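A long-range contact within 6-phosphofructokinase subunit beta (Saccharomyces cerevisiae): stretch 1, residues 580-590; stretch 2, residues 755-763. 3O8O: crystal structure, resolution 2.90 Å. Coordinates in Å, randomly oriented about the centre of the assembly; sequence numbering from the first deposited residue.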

# COMPACT_ATOMS: atom_id res chain seq x y z
N SER B 580 18.80 -17.78 6.85
CA SER B 580 19.26 -18.07 5.52
C SER B 580 20.36 -19.15 5.58
O SER B 580 20.28 -20.19 4.90
CB SER B 580 19.80 -16.80 4.88
OG SER B 580 20.51 -17.08 3.69
N LEU B 581 21.39 -18.92 6.39
CA LEU B 581 22.46 -19.89 6.46
C LEU B 581 21.94 -21.25 6.90
O LEU B 581 22.36 -22.27 6.36
CB LEU B 581 23.55 -19.42 7.42
CG LEU B 581 24.85 -20.23 7.45
CD1 LEU B 581 25.63 -19.90 6.23
CD2 LEU B 581 25.66 -19.88 8.67
N ALA B 582 21.01 -21.26 7.86
CA ALA B 582 20.46 -22.49 8.41
C ALA B 582 19.53 -23.29 7.51
O ALA B 582 19.32 -24.49 7.74
CB ALA B 582 19.77 -22.19 9.68
N VAL B 583 18.95 -22.66 6.50
CA VAL B 583 18.07 -23.40 5.61
C VAL B 583 18.64 -23.42 4.22
O VAL B 583 18.03 -23.95 3.30
CB VAL B 583 16.67 -22.78 5.53
CG1 VAL B 583 15.98 -22.88 6.87
CG2 VAL B 583 16.76 -21.32 5.08
N GLY B 584 19.83 -22.86 4.06
CA GLY B 584 20.44 -22.84 2.75
C GLY B 584 19.72 -21.93 1.77
O GLY B 584 19.59 -22.25 0.61
N ALA B 585 19.23 -20.79 2.24
CA ALA B 585 18.51 -19.88 1.36
C ALA B 585 19.44 -19.49 0.23
O ALA B 585 20.63 -19.26 0.42
CB ALA B 585 18.06 -18.63 2.13
N GLN B 586 18.89 -19.41 -0.96
CA GLN B 586 19.65 -19.06 -2.13
C GLN B 586 20.01 -17.60 -2.04
O GLN B 586 21.18 -17.22 -2.17
CB GLN B 586 18.81 -19.35 -3.37
CG GLN B 586 19.51 -19.06 -4.68
CD GLN B 586 20.80 -19.85 -4.83
OE1 GLN B 586 21.84 -19.49 -4.26
NE2 GLN B 586 20.73 -20.93 -5.60
N VAL B 587 19.01 -16.77 -1.80
CA VAL B 587 19.22 -15.34 -1.69
C VAL B 587 18.67 -14.85 -0.36
O VAL B 587 17.78 -15.47 0.21
CB VAL B 587 18.49 -14.58 -2.79
CG1 VAL B 587 18.93 -13.12 -2.80
CG2 VAL B 587 18.73 -15.24 -4.12
N SER B 588 19.24 -13.76 0.14
CA SER B 588 18.76 -13.15 1.36
C SER B 588 19.03 -11.62 1.27
O SER B 588 20.14 -11.18 0.97
CB SER B 588 19.45 -13.76 2.57
OG SER B 588 20.73 -13.20 2.75
N TYR B 589 17.99 -10.83 1.50
CA TYR B 589 18.14 -9.39 1.44
C TYR B 589 18.03 -8.81 2.86
O TYR B 589 17.11 -9.18 3.60
CB TYR B 589 17.06 -8.79 0.54
CG TYR B 589 17.17 -9.18 -0.91
CD1 TYR B 589 16.08 -9.69 -1.60
CD2 TYR B 589 18.38 -9.06 -1.59
CE1 TYR B 589 16.20 -10.07 -2.94
CE2 TYR B 589 18.50 -9.43 -2.92
CZ TYR B 589 17.41 -9.93 -3.59
OH TYR B 589 17.52 -10.29 -4.92
N VAL B 590 18.95 -7.92 3.23
CA VAL B 590 18.94 -7.33 4.56
C VAL B 590 18.89 -5.82 4.58
O VAL B 590 19.29 -5.17 3.64
CB VAL B 590 20.13 -7.78 5.35
CG1 VAL B 590 19.92 -9.25 5.75
CG2 VAL B 590 21.39 -7.60 4.51
N ILE B 755 29.92 -16.24 3.71
CA ILE B 755 29.99 -17.69 3.83
C ILE B 755 28.75 -18.28 3.20
O ILE B 755 28.80 -19.24 2.42
CB ILE B 755 30.00 -18.15 5.29
CG1 ILE B 755 31.09 -17.42 6.06
CG2 ILE B 755 30.18 -19.66 5.35
CD1 ILE B 755 32.48 -17.63 5.52
N ALA B 756 27.62 -17.67 3.56
CA ALA B 756 26.32 -18.10 3.09
C ALA B 756 26.23 -18.09 1.57
O ALA B 756 25.79 -19.06 0.96
CB ALA B 756 25.26 -17.20 3.68
N ASP B 757 26.65 -17.01 0.95
CA ASP B 757 26.60 -16.96 -0.50
C ASP B 757 27.40 -18.11 -1.13
O ASP B 757 26.92 -18.81 -2.04
CB ASP B 757 27.15 -15.62 -1.04
CG ASP B 757 26.14 -14.49 -0.98
OD1 ASP B 757 24.97 -14.72 -1.30
OD2 ASP B 757 26.52 -13.36 -0.63
N HIS B 758 28.62 -18.31 -0.62
CA HIS B 758 29.50 -19.32 -1.17
C HIS B 758 28.91 -20.70 -1.14
O HIS B 758 28.94 -21.43 -2.14
CB HIS B 758 30.83 -19.30 -0.42
CG HIS B 758 31.61 -18.04 -0.62
ND1 HIS B 758 32.72 -17.73 0.14
CD2 HIS B 758 31.46 -17.03 -1.50
CE1 HIS B 758 33.22 -16.58 -0.27
NE2 HIS B 758 32.48 -16.13 -1.27
N LEU B 759 28.35 -21.05 0.01
CA LEU B 759 27.76 -22.37 0.20
C LEU B 759 26.61 -22.66 -0.74
O LEU B 759 26.22 -23.81 -0.94
CB LEU B 759 27.26 -22.49 1.63
CG LEU B 759 28.35 -22.79 2.65
CD1 LEU B 759 27.82 -22.71 4.05
CD2 LEU B 759 28.87 -24.19 2.35
N VAL B 760 26.06 -21.62 -1.33
CA VAL B 760 24.93 -21.82 -2.19
C VAL B 760 25.22 -21.35 -3.61
O VAL B 760 24.37 -21.44 -4.49
CB VAL B 760 23.74 -21.11 -1.56
CG1 VAL B 760 24.00 -19.64 -1.51
CG2 VAL B 760 22.48 -21.44 -2.30
N GLY B 761 26.46 -20.86 -3.81
CA GLY B 761 26.92 -20.40 -5.11
C GLY B 761 26.42 -19.06 -5.67
O GLY B 761 26.29 -18.88 -6.90
N ARG B 762 26.16 -18.11 -4.77
CA ARG B 762 25.67 -16.81 -5.19
C ARG B 762 26.82 -15.84 -5.32
O ARG B 762 27.77 -15.88 -4.54
CB ARG B 762 24.66 -16.31 -4.17
CG ARG B 762 23.91 -15.09 -4.63
CD ARG B 762 23.19 -14.44 -3.49
NE ARG B 762 22.48 -13.25 -3.91
CZ ARG B 762 22.35 -12.17 -3.16
NH1 ARG B 762 22.88 -12.13 -1.94
NH2 ARG B 762 21.69 -11.12 -3.64
N LYS B 763 26.70 -14.93 -6.29
CA LYS B 763 27.74 -13.95 -6.57
C LYS B 763 27.79 -12.60 -5.87
O LYS B 763 28.09 -12.50 -4.67
CB LYS B 763 27.77 -13.64 -8.07
CG LYS B 763 28.54 -14.64 -8.94
CD LYS B 763 30.06 -14.50 -8.82
CE LYS B 763 30.63 -14.94 -7.45
NZ LYS B 763 30.46 -13.92 -6.37

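Residues that touch across this contact in the beta subunit of 6-phosphofructokinase are at least 173 apart in sequence. In the first stretch a helix runs through Val-583, breaks at Gly-584 and leads by a short loop into a strand, 587-589. In the second, a helix entering at Ile-755 gives way to the loop that carries Arg-762. The backbones come closest in two places: the CA atoms of Leu-581 and Ala-756 lie 5.4 Å apart, and those of Gln-586 and Val-760 6.0 Å apart. Both glycines that follow the helices have positive phi, 69° at Gly-584 and 75° at Gly-761, a conformation that glycine adopts more readily than other residues. At Gly-761 the turn is a Schellman motif: Gly-761 N bonds to His-758 O (3.0 Å) and Arg-762 N to Asp-757 O (2.9 Å), so the chain is tied back to the last helical turn just as it turns off the helix. In the first stretch, Ala-585 N reaches back to Ser-580 O at 2.9 Å.

No clear hydrogen bond links the two stretches, and the contact is chiefly packing; the two stretches together bury 428 Å², both sides summed. Between the helices, the side chain of Ala-756 points toward the first stretch, and Leu-581 CD1 packs against it, 3.7 Å from both CA and CB of Ala-756. The same methyl, Leu-581 CD1, also meets Leu-759 CD1 at 4.2 Å. Farther along, Val-760 (chi1 p) turns its methyls to the loop, where Val-760 CG1 lies 3.9 Å from Ala-585 O and Val-760 CG2 4.2 Å from Gly-584 O.

Arg-762 gives up the most surface to the contact, 85 Å². Its side chain is extended, with chi1 through chi3 all t, and so reaches along the strand: Arg-762 CD lies 3.7 Å from Gln-586 O, while the guanidinium arrives beside Val-587 and Tyr-589. Val-587 CG1 sits over one face of that group, 3.5 Å from Arg-762 NH2, an apolar methyl against the flat side of a charged group. Tyr-589 points away at its CA-to-CB bond, yet its ring swings back, bringing Tyr-589 CE2 to 3.7 Å from Arg-762 NH2 in an oblique approach. Within its own stretch the guanidinium forms a salt bridge with Asp-757, including a weak hydrogen bond from Arg-762 NH1 to Asp-757 OD1 at 3.4 Å, though the position of Asp-757 OD1 is less certain; Arg-762 NE and NH2 are hydrogen-bonded elsewhere in the structure.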